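Local coordinates for protein hyaluronidase (PDB 5DIY) that probably acts as a family 84 glycoside hydrolase, a hexosaminidase that removes O-linked N-acetylglucosamine, at residues S205-V210 with R216-W221; P245-H250 with A273-S278; E139-F144 with I161-T166. One frame throughout, in Å; residues are numbered along the deposited sequence.

Contact 1: residues S205-V210 with R216-W221; sequences SHMQEV and RPATLW. With NAG (2-acetamido-2-deoxy-beta-D-glucopyranose), chain E.
Helix 205-210, bearing Met207 and Val210, crosses strand 218-221, bearing Ala218 and Leu220, at 126° between their N-to-C directions, with the two axes 9.7 Å apart at their closest. How a helix closes over a strand is well illustrated by the three methyl contacts that fill this gap. Met207 points from the helix toward the strand, and its chain, bent at both chi2 and chi3 (-50° and -61°), curls so that CE lies between two strand residues: Met207 CE is 3.7 Å from Leu220 CD2 and 3.9 Å from Ala218 CB. One helical turn on, the branch of Val210 that stands anti to its backbone N meets the alanine methyl from another direction, with Val210 CG1 3.8 Å from Ala218 CB. The small alanine thus serves both helix residues.

These are successive elements of one beta-alpha-beta unit of the TIM barrel, in which strand 189-192, helix 204-214 and strand 218-222 follow one another. Near Ala218 a water mediates: it donates to Met207 O and accepts from Ala218 N at 2.9 Å, joining the two backbones beside the apolar patch. Met207 and Val210 also lean on Trp192 of the preceding strand, while Leu220 continues the apolar layer onto Ile254 of the next.

Residues alternate along the strand, and Trp221, farther along it and clear of the helix, packs against the ligand. Its indole lies flat beneath the acetamido group of the bound NAG, with the methyl carbon C8 over the centre of the ring system and 3.4 Å above its plane, consistent with a CH-pi contact. Phe191 meets the indole edge-to-face, and Asp119 and Lys43 are among the residues hydrogen-bonded to the sugar.

Contact 2: residues P245-H250 with A273-S278; sequences PELHTH and AQYLNS
Leu247 and Tyr275 meet with their side chains at about a right angle, the phenol of the helix residue ending against the flank of the loop residue. Only the far end of the tyrosine takes part. With CG anti to the backbone N (chi1 164°), the ring reaches out from helix 262-277 until its hydroxyl comes alongside the leucine, where Tyr275 OH lies 3.7 Å from Leu247 CD1 and 3.9 Å from Leu247 CB. Pro245 borders the same hydroxyl more distantly. The phenol ring itself is met by Tyr240, their planes inclined at about 55°.

The example shows how a loop can be tied to a helix through one polar atom. The segment 245-250 belongs to the loop leading into strand 251-256, the last of the TIM barrel, and the helix follows that strand, so the contact joins the connections before and after it. A water bridges the two: it donates to Tyr275 OH at 3.0 Å, accepts from His248 N at the same length, and makes a weak bond to Pro245 O.

Asp244 O, just before the loop segment, is hydrogen-bonded to the tyrosine hydroxyl as well. Since a carbonyl can only accept, the phenol proton must point to Asp244 while the oxygen accepts from the water, a pair of bonds that probably fixes the hydroxyl's rotation although the side chain it meets across the contact, Leu247, is apolar.

Contact 3: residues E139-F144 with I161-T166; sequences EAQADF and IIMCPT
Gln141 and Thr166 join helix 137-153 of the TIM barrel to the residues just beyond the C-terminal end of strand 160-164, illustrating how one amide can link a helix to a loop. The tight part is polar. Gln141 points toward the strand, and its chain, extended beyond CG (chi2 175°), carries the amide across to the threonine, the two side chains crossing at about a right angle. Gln141 NE2 donates to Thr166 OG1 over 2.8 Å; the N-H...O angle is 164°, and the acceptor lies within 1° of the amide plane.

Both ends of the amide are engaged. Gln141 OE1 accepts from the hydroxyl of Tyr176, which in turn receives Thr166 N, so amide, phenol and threonine close a small ring of bonds. Thr166 OG1 is hydrogen-bonded to Phe118 O, which can only accept. With a leucine at Gln141, Thr166 OG1 would probably lose its amide donor and Tyr176 OH its acceptor, leaving both freer to turn.

The apolar part is looser. Met163 also points toward the helix, yet its methyl only borders the amide; the side chain also packs on Leu145 and Leu180. On the outward side of the helix, Glu139 and Asp143 are partly exposed and do not reach the strand; Asp143 forms a salt bridge to Arg147 instead.

The side chain of Thr166 lies about 7 Å from those of Asp119, which binds N-acetylglucosamine, and the engineered Asn120, the predicted proton-donor position, so the network lies close to the sugar site. At its loose margin, Gln141 OE1 and Met163 CE stand 4.3 Å apart.

In the fold
Contacts 1 and 3 both reach the barrel sheet and their touching residues are all buried, but they differ in chemistry: the first is methyl against methyl, the second is held by an amide-hydroxyl bond beyond a strand end. Across the intervening strand 189-192 their side chains touch, with Thr219 CG2 3.9 Å from Ile162 CD1 and Trp221 CZ3 as far from Cys164 SG; both Trp221 and Cys164 neighbour the NAG. Contact 2, mostly buried but with Pro245 exposed, lies away from the annotated sites and relies on a water. It adjoins contact 1 where Met207 CG comes within 3.6 Å of Leu247 CD2, continuing that apolar layer to the loop, whereas contacts 2 and 3 remain about 12 Å apart at their nearest atoms.

Contact 1: residues S205-V210 with R216-W221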
# COMPACT_ATOMS: atom_id res chain seq x y z
N SER C 205 21.42 -1.99 8.11
CA SER C 205 22.51 -1.93 7.13
C SER C 205 22.21 -1.00 5.97
O SER C 205 23.06 -0.20 5.57
CB SER C 205 22.80 -3.33 6.58
OG SER C 205 23.90 -3.31 5.69
N HIS C 206 20.99 -1.10 5.43
CA HIS C 206 20.59 -0.26 4.31
C HIS C 206 20.51 1.21 4.71
O HIS C 206 21.06 2.06 4.02
CB HIS C 206 19.24 -0.72 3.73
CG HIS C 206 18.83 0.02 2.50
ND1 HIS C 206 19.55 -0.04 1.33
CD2 HIS C 206 17.78 0.85 2.25
CE1 HIS C 206 18.97 0.71 0.42
NE2 HIS C 206 17.90 1.26 0.95
N MET C 207 19.85 1.49 5.83
CA MET C 207 19.69 2.88 6.29
C MET C 207 21.00 3.51 6.80
O MET C 207 21.14 4.73 6.77
CB MET C 207 18.56 3.01 7.31
CG MET C 207 17.20 2.57 6.78
SD MET C 207 16.69 3.28 5.19
CE MET C 207 16.68 5.02 5.62
N GLN C 208 21.93 2.67 7.26
CA GLN C 208 23.32 3.08 7.55
C GLN C 208 23.99 3.67 6.31
O GLN C 208 24.60 4.74 6.38
CB GLN C 208 24.18 1.91 8.03
CG GLN C 208 24.16 1.65 9.52
CD GLN C 208 25.04 0.47 9.94
OE1 GLN C 208 25.58 -0.26 9.10
NE2 GLN C 208 25.20 0.29 11.24
N GLU C 209 23.87 2.97 5.19
CA GLU C 209 24.44 3.43 3.93
C GLU C 209 23.82 4.75 3.50
O GLU C 209 24.54 5.69 3.16
CB GLU C 209 24.25 2.41 2.81
CG GLU C 209 25.07 1.14 2.99
CD GLU C 209 24.76 0.13 1.90
OE1 GLU C 209 23.72 -0.56 2.01
OE2 GLU C 209 25.55 0.03 0.94
N VAL C 210 22.49 4.83 3.56
CA VAL C 210 21.77 6.06 3.22
C VAL C 210 22.26 7.22 4.10
O VAL C 210 22.53 8.32 3.59
CB VAL C 210 20.23 5.92 3.37
CG1 VAL C 210 19.53 7.26 3.13
CG2 VAL C 210 19.67 4.88 2.40
N ARG C 216 23.47 12.57 7.27
CA ARG C 216 22.45 12.78 8.30
C ARG C 216 21.56 11.54 8.36
O ARG C 216 21.47 10.80 7.36
CB ARG C 216 21.59 14.01 7.98
CG ARG C 216 20.59 13.81 6.84
CD ARG C 216 20.27 15.10 6.11
NE ARG C 216 21.44 15.59 5.39
CZ ARG C 216 21.57 16.82 4.88
NH1 ARG C 216 20.59 17.73 4.99
NH2 ARG C 216 22.70 17.14 4.27
N PRO C 217 20.89 11.30 9.50
CA PRO C 217 19.85 10.26 9.52
C PRO C 217 18.71 10.62 8.57
O PRO C 217 18.25 11.76 8.57
CB PRO C 217 19.37 10.26 10.97
CG PRO C 217 20.48 10.87 11.75
CD PRO C 217 21.09 11.89 10.84
N ALA C 218 18.28 9.67 7.75
CA ALA C 218 17.16 9.88 6.83
C ALA C 218 15.84 9.79 7.58
O ALA C 218 15.78 9.26 8.68
CB ALA C 218 17.19 8.85 5.72
N THR C 219 14.79 10.35 6.98
CA THR C 219 13.42 10.15 7.43
C THR C 219 12.80 9.17 6.44
O THR C 219 12.97 9.33 5.24
CB THR C 219 12.62 11.47 7.42
OG1 THR C 219 13.35 12.47 8.13
CG2 THR C 219 11.25 11.29 8.08
N LEU C 220 12.11 8.15 6.94
CA LEU C 220 11.52 7.16 6.06
C LEU C 220 10.13 7.59 5.59
O LEU C 220 9.26 7.88 6.41
CB LEU C 220 11.43 5.78 6.73
CG LEU C 220 12.70 4.92 6.70
CD1 LEU C 220 12.53 3.78 7.69
CD2 LEU C 220 13.00 4.39 5.30
N TRP C 221 9.97 7.65 4.27
CA TRP C 221 8.67 7.71 3.62
C TRP C 221 8.37 6.25 3.32
O TRP C 221 8.86 5.71 2.34
CB TRP C 221 8.78 8.53 2.32
CG TRP C 221 7.51 8.70 1.51
CD1 TRP C 221 6.51 7.79 1.31
CD2 TRP C 221 7.14 9.87 0.77
NE1 TRP C 221 5.54 8.32 0.50
CE2 TRP C 221 5.90 9.60 0.15
CE3 TRP C 221 7.73 11.13 0.58
CZ2 TRP C 221 5.23 10.53 -0.64
CZ3 TRP C 221 7.07 12.05 -0.22
CH2 TRP C 221 5.83 11.75 -0.82
C1 NAG E . 5.71 7.03 -5.51
C2 NAG E . 5.26 8.36 -4.88
C3 NAG E . 4.05 8.24 -3.95
C4 NAG E . 3.21 7.03 -4.33
C5 NAG E . 4.05 5.78 -4.13
C6 NAG E . 3.30 4.49 -4.50
C7 NAG E . 7.07 8.54 -3.20
C8 NAG E . 8.16 9.43 -2.67
N2 NAG E . 6.37 9.04 -4.22
O3 NAG E . 3.27 9.44 -4.05
O4 NAG E . 2.07 6.94 -3.48
O5 NAG E . 5.31 5.84 -4.81
O6 NAG E . 2.76 4.54 -5.82
O7 NAG E . 6.86 7.43 -2.72
O HOH W 1 19.26 6.94 7.35

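Contact 2: residues P245-H250 with A273-S278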
# COMPACT_ATOMS: atom_id res chain seq x y z
N PRO C 245 14.28 -4.06 13.99
CA PRO C 245 14.02 -3.51 15.34
C PRO C 245 14.88 -2.31 15.75
O PRO C 245 14.47 -1.56 16.64
CB PRO C 245 14.29 -4.69 16.27
CG PRO C 245 14.14 -5.91 15.44
CD PRO C 245 14.46 -5.53 14.02
N GLU C 246 16.05 -2.14 15.13
CA GLU C 246 16.99 -1.08 15.47
C GLU C 246 17.17 -0.03 14.37
O GLU C 246 18.18 0.67 14.33
CB GLU C 246 18.34 -1.71 15.86
CG GLU C 246 18.21 -2.86 16.86
CD GLU C 246 19.54 -3.36 17.40
OE1 GLU C 246 19.53 -3.95 18.51
OE2 GLU C 246 20.59 -3.17 16.74
N LEU C 247 16.18 0.11 13.47
CA LEU C 247 16.16 1.21 12.49
C LEU C 247 16.23 2.59 13.15
O LEU C 247 16.84 3.51 12.58
CB LEU C 247 14.89 1.18 11.62
CG LEU C 247 14.81 0.24 10.41
CD1 LEU C 247 13.44 0.37 9.77
CD2 LEU C 247 15.91 0.52 9.40
N HIS C 248 15.62 2.73 14.33
CA HIS C 248 15.61 4.00 15.06
C HIS C 248 17.01 4.60 15.29
O HIS C 248 17.16 5.81 15.33
CB HIS C 248 14.83 3.89 16.38
CG HIS C 248 15.42 2.94 17.37
ND1 HIS C 248 16.44 3.30 18.23
CD2 HIS C 248 15.12 1.65 17.66
CE1 HIS C 248 16.75 2.27 19.00
NE2 HIS C 248 15.96 1.26 18.67
N THR C 249 18.01 3.74 15.43
CA THR C 249 19.42 4.16 15.51
C THR C 249 19.88 4.99 14.29
O THR C 249 20.68 5.91 14.45
CB THR C 249 20.34 2.94 15.72
OG1 THR C 249 19.98 2.28 16.93
CG2 THR C 249 21.82 3.33 15.78
N HIS C 250 19.37 4.68 13.10
CA HIS C 250 19.80 5.34 11.86
C HIS C 250 18.74 6.19 11.17
O HIS C 250 19.01 6.79 10.13
CB HIS C 250 20.35 4.29 10.89
CG HIS C 250 21.38 3.41 11.50
ND1 HIS C 250 21.09 2.15 11.99
CD2 HIS C 250 22.69 3.63 11.78
CE1 HIS C 250 22.18 1.62 12.52
NE2 HIS C 250 23.16 2.50 12.40
N ALA C 273 1.98 1.88 14.34
CA ALA C 273 2.12 2.67 15.58
C ALA C 273 2.68 1.87 16.76
O ALA C 273 3.49 2.39 17.54
CB ALA C 273 0.79 3.30 15.97
N GLN C 274 2.25 0.62 16.91
CA GLN C 274 2.81 -0.26 17.94
C GLN C 274 4.29 -0.56 17.70
O GLN C 274 5.07 -0.58 18.65
CB GLN C 274 2.00 -1.55 18.08
CG GLN C 274 0.62 -1.34 18.69
CD GLN C 274 0.11 -2.55 19.44
OE1 GLN C 274 -0.29 -2.46 20.61
NE2 GLN C 274 0.12 -3.70 18.78
N TYR C 275 4.67 -0.80 16.44
CA TYR C 275 6.08 -0.99 16.08
C TYR C 275 6.90 0.24 16.49
O TYR C 275 7.94 0.09 17.11
CB TYR C 275 6.28 -1.27 14.58
CG TYR C 275 7.72 -1.10 14.13
CD1 TYR C 275 8.66 -2.11 14.31
CD2 TYR C 275 8.15 0.11 13.56
CE1 TYR C 275 9.99 -1.95 13.91
CE2 TYR C 275 9.47 0.28 13.16
CZ TYR C 275 10.39 -0.74 13.34
OH TYR C 275 11.69 -0.56 12.93
N LEU C 276 6.43 1.43 16.12
CA LEU C 276 7.15 2.67 16.46
C LEU C 276 7.28 2.84 17.97
O LEU C 276 8.33 3.29 18.45
CB LEU C 276 6.46 3.90 15.87
CG LEU C 276 6.35 4.01 14.34
CD1 LEU C 276 5.43 5.16 13.99
CD2 LEU C 276 7.71 4.15 13.67
N ASN C 277 6.24 2.48 18.72
CA ASN C 277 6.25 2.61 20.18
C ASN C 277 7.28 1.74 20.89
O ASN C 277 7.90 2.17 21.86
CB ASN C 277 4.86 2.31 20.75
CG ASN C 277 4.78 2.56 22.24
OD1 ASN C 277 4.93 3.69 22.70
ND2 ASN C 277 4.56 1.49 23.02
N SER C 278 7.46 0.50 20.42
CA SER C 278 8.41 -0.43 21.02
C SER C 278 8.89 -1.46 19.99
O SER C 278 8.45 -2.62 20.00
CB SER C 278 7.77 -1.12 22.23
OG SER C 278 8.71 -1.95 22.89
O HOH W 2 13.53 0.73 14.99

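Contact 3: residues E139-F144 with I161-T166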
# COMPACT_ATOMS: atom_id res chain seq x y z
N GLU C 139 22.52 19.80 -7.46
CA GLU C 139 23.08 21.13 -7.17
C GLU C 139 21.99 22.19 -7.21
O GLU C 139 21.94 23.07 -6.34
CB GLU C 139 24.20 21.50 -8.16
CG GLU C 139 25.59 21.05 -7.73
CD GLU C 139 26.67 21.35 -8.77
OE1 GLU C 139 27.74 20.71 -8.70
OE2 GLU C 139 26.47 22.23 -9.65
N ALA C 140 21.13 22.11 -8.22
CA ALA C 140 20.03 23.05 -8.38
C ALA C 140 19.10 22.97 -7.16
O ALA C 140 18.81 23.99 -6.54
CB ALA C 140 19.25 22.76 -9.65
N GLN C 141 18.67 21.75 -6.84
CA GLN C 141 17.80 21.49 -5.70
C GLN C 141 18.40 21.93 -4.37
O GLN C 141 17.72 22.57 -3.56
CB GLN C 141 17.46 19.99 -5.63
CG GLN C 141 16.52 19.55 -6.73
CD GLN C 141 16.28 18.05 -6.76
OE1 GLN C 141 16.95 17.28 -6.08
NE2 GLN C 141 15.29 17.63 -7.54
N ALA C 142 19.66 21.59 -4.14
CA ALA C 142 20.36 21.97 -2.91
C ALA C 142 20.40 23.49 -2.74
O ALA C 142 20.12 24.00 -1.65
CB ALA C 142 21.76 21.39 -2.87
N ASP C 143 20.73 24.20 -3.82
CA ASP C 143 20.78 25.67 -3.82
C ASP C 143 19.39 26.29 -3.62
O ASP C 143 19.25 27.27 -2.88
CB ASP C 143 21.41 26.20 -5.11
CG ASP C 143 21.39 27.72 -5.18
OD1 ASP C 143 21.78 28.36 -4.19
OD2 ASP C 143 20.95 28.26 -6.22
N PHE C 144 18.39 25.73 -4.29
CA PHE C 144 17.02 26.19 -4.10
C PHE C 144 16.56 26.02 -2.65
O PHE C 144 16.04 26.96 -2.04
CB PHE C 144 16.06 25.45 -5.04
CG PHE C 144 14.65 25.95 -4.97
CD1 PHE C 144 14.30 27.14 -5.59
CD2 PHE C 144 13.67 25.24 -4.28
CE1 PHE C 144 13.00 27.61 -5.53
CE2 PHE C 144 12.37 25.71 -4.22
CZ PHE C 144 12.03 26.90 -4.85
N ILE C 161 12.47 22.29 7.14
CA ILE C 161 12.16 21.78 5.82
C ILE C 161 12.47 20.28 5.80
O ILE C 161 13.52 19.84 6.27
CB ILE C 161 12.95 22.50 4.71
CG1 ILE C 161 12.53 23.98 4.63
CG2 ILE C 161 12.71 21.83 3.34
CD1 ILE C 161 13.45 24.84 3.79
N ILE C 162 11.53 19.53 5.26
CA ILE C 162 11.75 18.13 4.90
C ILE C 162 11.63 18.08 3.37
O ILE C 162 10.69 18.63 2.80
CB ILE C 162 10.81 17.14 5.64
CG1 ILE C 162 11.16 15.69 5.28
CG2 ILE C 162 9.34 17.42 5.37
CD1 ILE C 162 10.65 14.67 6.27
N MET C 163 12.60 17.47 2.72
CA MET C 163 12.59 17.37 1.27
C MET C 163 12.54 15.92 0.85
O MET C 163 13.02 15.04 1.57
CB MET C 163 13.80 18.10 0.65
CG MET C 163 15.16 17.41 0.78
SD MET C 163 15.54 16.19 -0.50
CE MET C 163 15.73 17.23 -1.95
N CYS C 164 11.94 15.67 -0.31
CA CYS C 164 11.97 14.35 -0.94
C CYS C 164 12.87 14.45 -2.16
O CYS C 164 12.61 15.26 -3.04
CB CYS C 164 10.58 13.86 -1.34
SG CYS C 164 10.58 12.13 -1.89
N PRO C 165 13.94 13.64 -2.20
CA PRO C 165 14.81 13.67 -3.37
C PRO C 165 14.16 13.05 -4.61
O PRO C 165 13.19 12.31 -4.50
CB PRO C 165 16.03 12.85 -2.94
CG PRO C 165 15.59 12.02 -1.79
CD PRO C 165 14.36 12.64 -1.20
N THR C 166 14.71 13.38 -5.77
CA THR C 166 14.27 12.81 -7.05
C THR C 166 14.67 11.34 -7.17
O THR C 166 13.96 10.56 -7.78
CB THR C 166 14.81 13.66 -8.22
OG1 THR C 166 14.36 15.01 -8.05
CG2 THR C 166 14.33 13.13 -9.55